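Local coordinates for protein RNA polymerase sigma-H factor (PDB 3MZY) that probably acts as a sigma-70-family transcription initiation factor that binds DNA and directs RNA polymerase to specific promoter sites, at residues S27-S31 against I145-R149; F113-V117 against I133-N137. All blocks are in the same frame, centred on the assembly; numbering follows the deposited sequence.

Contact 1: S27-S31 against I145-R149; sequences SSFSS and IQRIR
The phenyl ring of F29 lies against the aliphatic chain of R149, and the overlap meets the geometry of a CH-pi contact: R149 CD stands 4.0 Å from the ring centroid, 14° off the normal. On the same face, R149 CB stands over the CE2 side, 3.7 Å from F29 CE2. R149 is extended from CG to NE, with CG anti to the backbone N (chi1 179°), which takes its methylenes obliquely across one face of the phenylalanine ring and carries the guanidinium past it. Guanidinium and ring are 42° apart, so the two do not stack flat; NE instead forms a salt bridge with E153 one turn further on.

One turn earlier, I145 presents its CG2 methyl to the ring, 3.6 Å from F29 CD2. Its CD1 branch goes to the residue next to F29 in the first turn of helix 29-50 and meets S30 OG at 3.3 Å. That hydroxyl is buried, yet has a hydrogen-bond partner in D142 on the same helix as I145.

Y22 meets the F29 ring edge-to-face, while A18 and I19 of helix 8-21 also touch it. The arrangement is a buried helix-helix interface joining the sigma-70 region 2 part to helix 138-159, whose place and sequence are consistent with the recognition helix of a region 4 helix-turn-helix.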
loop_
_atom_site.group_PDB
_atom_site.type_symbol
_atom_site.label_atom_id
_atom_site.label_comp_id
_atom_site.label_asym_id
_atom_site.label_seq_id
_atom_site.Cartn_x
_atom_site.Cartn_y
_atom_site.Cartn_z
ATOM N N SER A 27 2.680 -13.747 -9.538
ATOM C CA SER A 27 3.923 -12.949 -9.504
ATOM C C SER A 27 4.384 -12.676 -8.070
ATOM O O SER A 27 3.725 -13.082 -7.112
ATOM C CB SER A 27 3.740 -11.606 -10.223
ATOM O OG SER A 27 3.075 -10.674 -9.383
ATOM N N SER A 28 5.510 -11.972 -7.937
ATOM C CA SER A 28 6.000 -11.510 -6.642
ATOM C C SER A 28 5.059 -10.432 -6.110
ATOM O O SER A 28 4.405 -9.724 -6.888
ATOM C CB SER A 28 7.430 -10.966 -6.762
ATOM O OG SER A 28 7.448 -9.578 -7.072
ATOM N N PHE A 29 4.985 -10.298 -4.792
ATOM C CA PHE A 29 4.058 -9.340 -4.241
ATOM C C PHE A 29 4.502 -7.910 -4.558
ATOM O O PHE A 29 3.676 -7.065 -4.897
ATOM C CB PHE A 29 3.803 -9.533 -2.732
ATOM C CG PHE A 29 2.964 -8.431 -2.143
ATOM C CD1 PHE A 29 1.623 -8.292 -2.504
ATOM C CD2 PHE A 29 3.525 -7.484 -1.308
ATOM C CE1 PHE A 29 0.852 -7.243 -2.011
ATOM C CE2 PHE A 29 2.756 -6.421 -0.815
ATOM C CZ PHE A 29 1.415 -6.305 -1.167
ATOM N N SER A 30 5.806 -7.665 -4.467
ATOM C CA SER A 30 6.394 -6.356 -4.770
ATOM C C SER A 30 5.920 -5.800 -6.104
ATOM O O SER A 30 5.528 -4.635 -6.183
ATOM C CB SER A 30 7.923 -6.419 -4.754
ATOM O OG SER A 30 8.426 -6.267 -3.433
ATOM N N SER A 31 5.935 -6.624 -7.147
ATOM C CA SER A 31 5.492 -6.143 -8.452
ATOM C C SER A 31 3.971 -6.027 -8.540
ATOM O O SER A 31 3.446 -5.178 -9.254
ATOM C CB SER A 31 6.061 -6.994 -9.593
ATOM O OG SER A 31 5.953 -8.368 -9.294
ATOM N N ILE A 145 8.634 -4.883 2.352
ATOM C CA ILE A 145 7.346 -4.848 1.668
ATOM C C ILE A 145 6.525 -6.072 2.076
ATOM O O ILE A 145 5.304 -5.991 2.218
ATOM C CB ILE A 145 7.543 -4.838 0.141
ATOM C CG1 ILE A 145 8.100 -3.479 -0.305
ATOM C CG2 ILE A 145 6.251 -5.179 -0.586
ATOM C CD1 ILE A 145 8.468 -3.375 -1.788
ATOM N N GLN A 146 7.214 -7.187 2.283
ATOM C CA GLN A 146 6.574 -8.441 2.588
ATOM C C GLN A 146 6.074 -8.433 4.034
ATOM O O GLN A 146 5.002 -8.969 4.328
ATOM C CB GLN A 146 7.548 -9.595 2.352
ATOM C CG GLN A 146 6.908 -10.978 2.392
ATOM C CD GLN A 146 6.229 -11.331 1.078
ATOM O OE1 GLN A 146 6.639 -10.864 0.006
ATOM N NE2 GLN A 146 5.184 -12.154 1.153
ATOM N N ARG A 147 6.855 -7.829 4.931
ATOM C CA ARG A 147 6.426 -7.630 6.324
ATOM C C ARG A 147 5.261 -6.673 6.410
ATOM O O ARG A 147 4.344 -6.892 7.194
ATOM C CB ARG A 147 7.556 -7.082 7.193
ATOM C CG ARG A 147 8.559 -8.096 7.650
ATOM C CD ARG A 147 9.324 -7.551 8.854
ATOM N NE ARG A 147 9.903 -6.222 8.635
ATOM C CZ ARG A 147 10.956 -5.979 7.847
ATOM N NH1 ARG A 147 11.523 -6.983 7.187
ATOM N NH2 ARG A 147 11.430 -4.737 7.694
ATOM N N ILE A 148 5.295 -5.609 5.607
ATOM C CA ILE A 148 4.156 -4.671 5.521
ATOM C C ILE A 148 2.869 -5.427 5.114
ATOM O O ILE A 148 1.796 -5.206 5.690
ATOM C CB ILE A 148 4.441 -3.473 4.559
ATOM C CG1 ILE A 148 5.571 -2.594 5.108
ATOM C CG2 ILE A 148 3.177 -2.634 4.333
ATOM C CD1 ILE A 148 6.133 -1.588 4.105
ATOM N N ARG A 149 2.998 -6.313 4.125
ATOM C CA ARG A 149 1.910 -7.190 3.685
ATOM C C ARG A 149 1.343 -8.088 4.802
ATOM O O ARG A 149 0.162 -8.014 5.089
ATOM C CB ARG A 149 2.365 -8.056 2.503
ATOM C CG ARG A 149 1.306 -9.018 1.987
ATOM C CD ARG A 149 1.917 -10.169 1.216
ATOM N NE ARG A 149 1.021 -11.323 1.170
ATOM C CZ ARG A 149 1.287 -12.455 0.520
ATOM N NH1 ARG A 149 2.433 -12.597 -0.143
ATOM N NH2 ARG A 149 0.408 -13.453 0.528
#

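Contact 2: F113-V117 against I133-N137; sequences FEKEV and ILSKN
This is a peripheral hydrophobic contact, with one cation-pi pair, between helix 112-121 and the end of helix 127-134 together with the turn that follows. Helices 127-134 and 138-159 with their short connection are consistent with the helix-turn-helix of sigma-70 region 4, and the contact ties that turn to the preceding helix. S135 leaves the helix with positive phi (50°) in a Schellman motif, and N137 is the N-cap of helix 138-159; K136 thus sits in the middle of the turn.

L134 has the largest share of the buried surface (72 of 197 Å²), its two methyls dividing the work. CD1 lies 3.9 Å from V117 CG2 and also approaches the edge of the F113 ring near its plane, 4.1 Å from CE1. CD2 meets E116 CB at 4.1 Å, at the margin of the interface. The F113 ring swings away from its own backbone N (chi1 -170°), which brings the far end of the ring to the turn; S140, I141 and T144 of helix 138-159 touch it as well.

K136 comes at F113 from the opposite direction. Its chain bends at chi2 and chi4: CG rests 4.0 Å from F113 CE1, and the ammonium curls back over one ring face, where NZ stands 4.4 Å from the centroid and 17° off the normal, displaced toward the rim.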
loop_
_atom_site.group_PDB
_atom_site.type_symbol
_atom_site.label_atom_id
_atom_site.label_comp_id
_atom_site.label_asym_id
_atom_site.label_seq_id
_atom_site.Cartn_x
_atom_site.Cartn_y
_atom_site.Cartn_z
ATOM N N PHE A 113 12.008 1.793 9.531
ATOM C CA PHE A 113 12.342 1.206 8.220
ATOM C C PHE A 113 11.076 0.881 7.407
ATOM O O PHE A 113 10.950 1.287 6.250
ATOM C CB PHE A 113 13.236 -0.041 8.402
ATOM C CG PHE A 113 13.831 -0.583 7.114
ATOM C CD1 PHE A 113 14.037 0.245 6.000
ATOM C CD2 PHE A 113 14.217 -1.922 7.033
ATOM C CE1 PHE A 113 14.596 -0.249 4.809
ATOM C CE2 PHE A 113 14.791 -2.437 5.858
ATOM C CZ PHE A 113 14.974 -1.591 4.727
ATOM N N GLU A 114 10.139 0.174 8.023
ATOM C CA GLU A 114 8.858 -0.137 7.382
ATOM C C GLU A 114 8.110 1.123 6.928
ATOM O O GLU A 114 7.543 1.152 5.829
ATOM C CB GLU A 114 7.999 -0.988 8.309
ATOM C CG GLU A 114 8.464 -2.420 8.419
ATOM C CD GLU A 114 7.884 -3.160 9.633
ATOM O OE1 GLU A 114 7.249 -2.506 10.506
ATOM O OE2 GLU A 114 8.077 -4.402 9.720
ATOM N N LYS A 115 8.138 2.169 7.751
ATOM C CA LYS A 115 7.522 3.450 7.395
ATOM C C LYS A 115 8.233 4.143 6.225
ATOM O O LYS A 115 7.581 4.772 5.375
ATOM C CB LYS A 115 7.497 4.395 8.590
ATOM C CG LYS A 115 6.475 4.021 9.659
ATOM C CD LYS A 115 6.806 4.783 10.911
ATOM C CE LYS A 115 5.674 4.773 11.858
ATOM N NZ LYS A 115 6.086 5.342 13.189
ATOM N N GLU A 116 9.561 4.049 6.202
ATOM C CA GLU A 116 10.353 4.686 5.149
ATOM C C GLU A 116 10.021 4.030 3.812
ATOM O O GLU A 116 9.851 4.716 2.815
ATOM C CB GLU A 116 11.854 4.561 5.432
ATOM C CG GLU A 116 12.412 5.548 6.434
ATOM C CD GLU A 116 13.892 5.290 6.746
ATOM O OE1 GLU A 116 14.657 6.278 6.887
ATOM O OE2 GLU A 116 14.299 4.099 6.848
ATOM N N VAL A 117 9.913 2.702 3.821
ATOM C CA VAL A 117 9.574 1.926 2.634
ATOM C C VAL A 117 8.145 2.219 2.165
ATOM O O VAL A 117 7.898 2.460 0.979
ATOM C CB VAL A 117 9.792 0.398 2.874
ATOM C CG1 VAL A 117 9.103 -0.442 1.780
ATOM C CG2 VAL A 117 11.297 0.072 2.932
ATOM N N ILE A 133 16.773 4.710 -3.437
ATOM C CA ILE A 133 16.423 5.855 -2.608
ATOM C C ILE A 133 17.003 5.743 -1.198
ATOM O O ILE A 133 17.595 6.704 -0.680
ATOM C CB ILE A 133 14.888 6.047 -2.574
ATOM C CG1 ILE A 133 14.400 6.515 -3.958
ATOM C CG2 ILE A 133 14.451 7.019 -1.439
ATOM C CD1 ILE A 133 12.907 6.339 -4.182
ATOM N N LEU A 134 16.833 4.575 -0.579
ATOM C CA LEU A 134 17.231 4.389 0.819
ATOM C C LEU A 134 18.654 3.863 1.002
ATOM O O LEU A 134 19.099 3.649 2.137
ATOM C CB LEU A 134 16.245 3.461 1.534
ATOM C CG LEU A 134 14.785 3.916 1.600
ATOM C CD1 LEU A 134 13.921 2.801 2.139
ATOM C CD2 LEU A 134 14.627 5.213 2.426
ATOM N N SER A 135 19.351 3.650 -0.115
ATOM C CA SER A 135 20.674 3.035 -0.118
ATOM C C SER A 135 20.621 1.754 0.703
ATOM O O SER A 135 21.381 1.567 1.663
ATOM C CB SER A 135 21.729 4.006 0.405
ATOM O OG SER A 135 21.699 5.207 -0.356
ATOM N N LYS A 136 19.682 0.893 0.331
ATOM C CA LYS A 136 19.530 -0.405 0.966
ATOM C C LYS A 136 19.607 -1.407 -0.139
ATOM O O LYS A 136 19.428 -1.047 -1.298
ATOM C CB LYS A 136 18.175 -0.509 1.688
ATOM C CG LYS A 136 18.059 0.332 2.956
ATOM C CD LYS A 136 19.287 0.190 3.812
ATOM C CE LYS A 136 19.087 0.753 5.217
ATOM N NZ LYS A 136 18.733 -0.335 6.173
ATOM N N ASN A 137 19.890 -2.660 0.178
ATOM C CA ASN A 137 19.888 -3.665 -0.886
ATOM C C ASN A 137 18.492 -4.198 -1.220
ATOM O O ASN A 137 17.577 -4.115 -0.405
ATOM C CB ASN A 137 20.958 -4.756 -0.695
ATOM C CG ASN A 137 20.672 -5.713 0.458
ATOM O OD1 ASN A 137 21.518 -6.563 0.783
ATOM N ND2 ASN A 137 19.503 -5.598 1.071
#

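Both contacts involve an aromatic ring with a basic side chain over one face, but their settings differ. Contact 1 is buried, its centre about 10 Å from the centre of the chain, and its arginine offers a methylene; contact 2 is a surface contact, with its centre about 15 Å from it, where a lysine offers its charge. Helix 138-159 links them: it supplies one side of contact 1 and begins just after contact 2. Their centres are about 14 Å apart and the segments touch, through a 2.8 Å salt bridge from R147 NE to E114 OE2 and through I145 CG1 on V117 CG1 at 3.8 Å. Contact 1 spans 113 residues, contact 2 only 15.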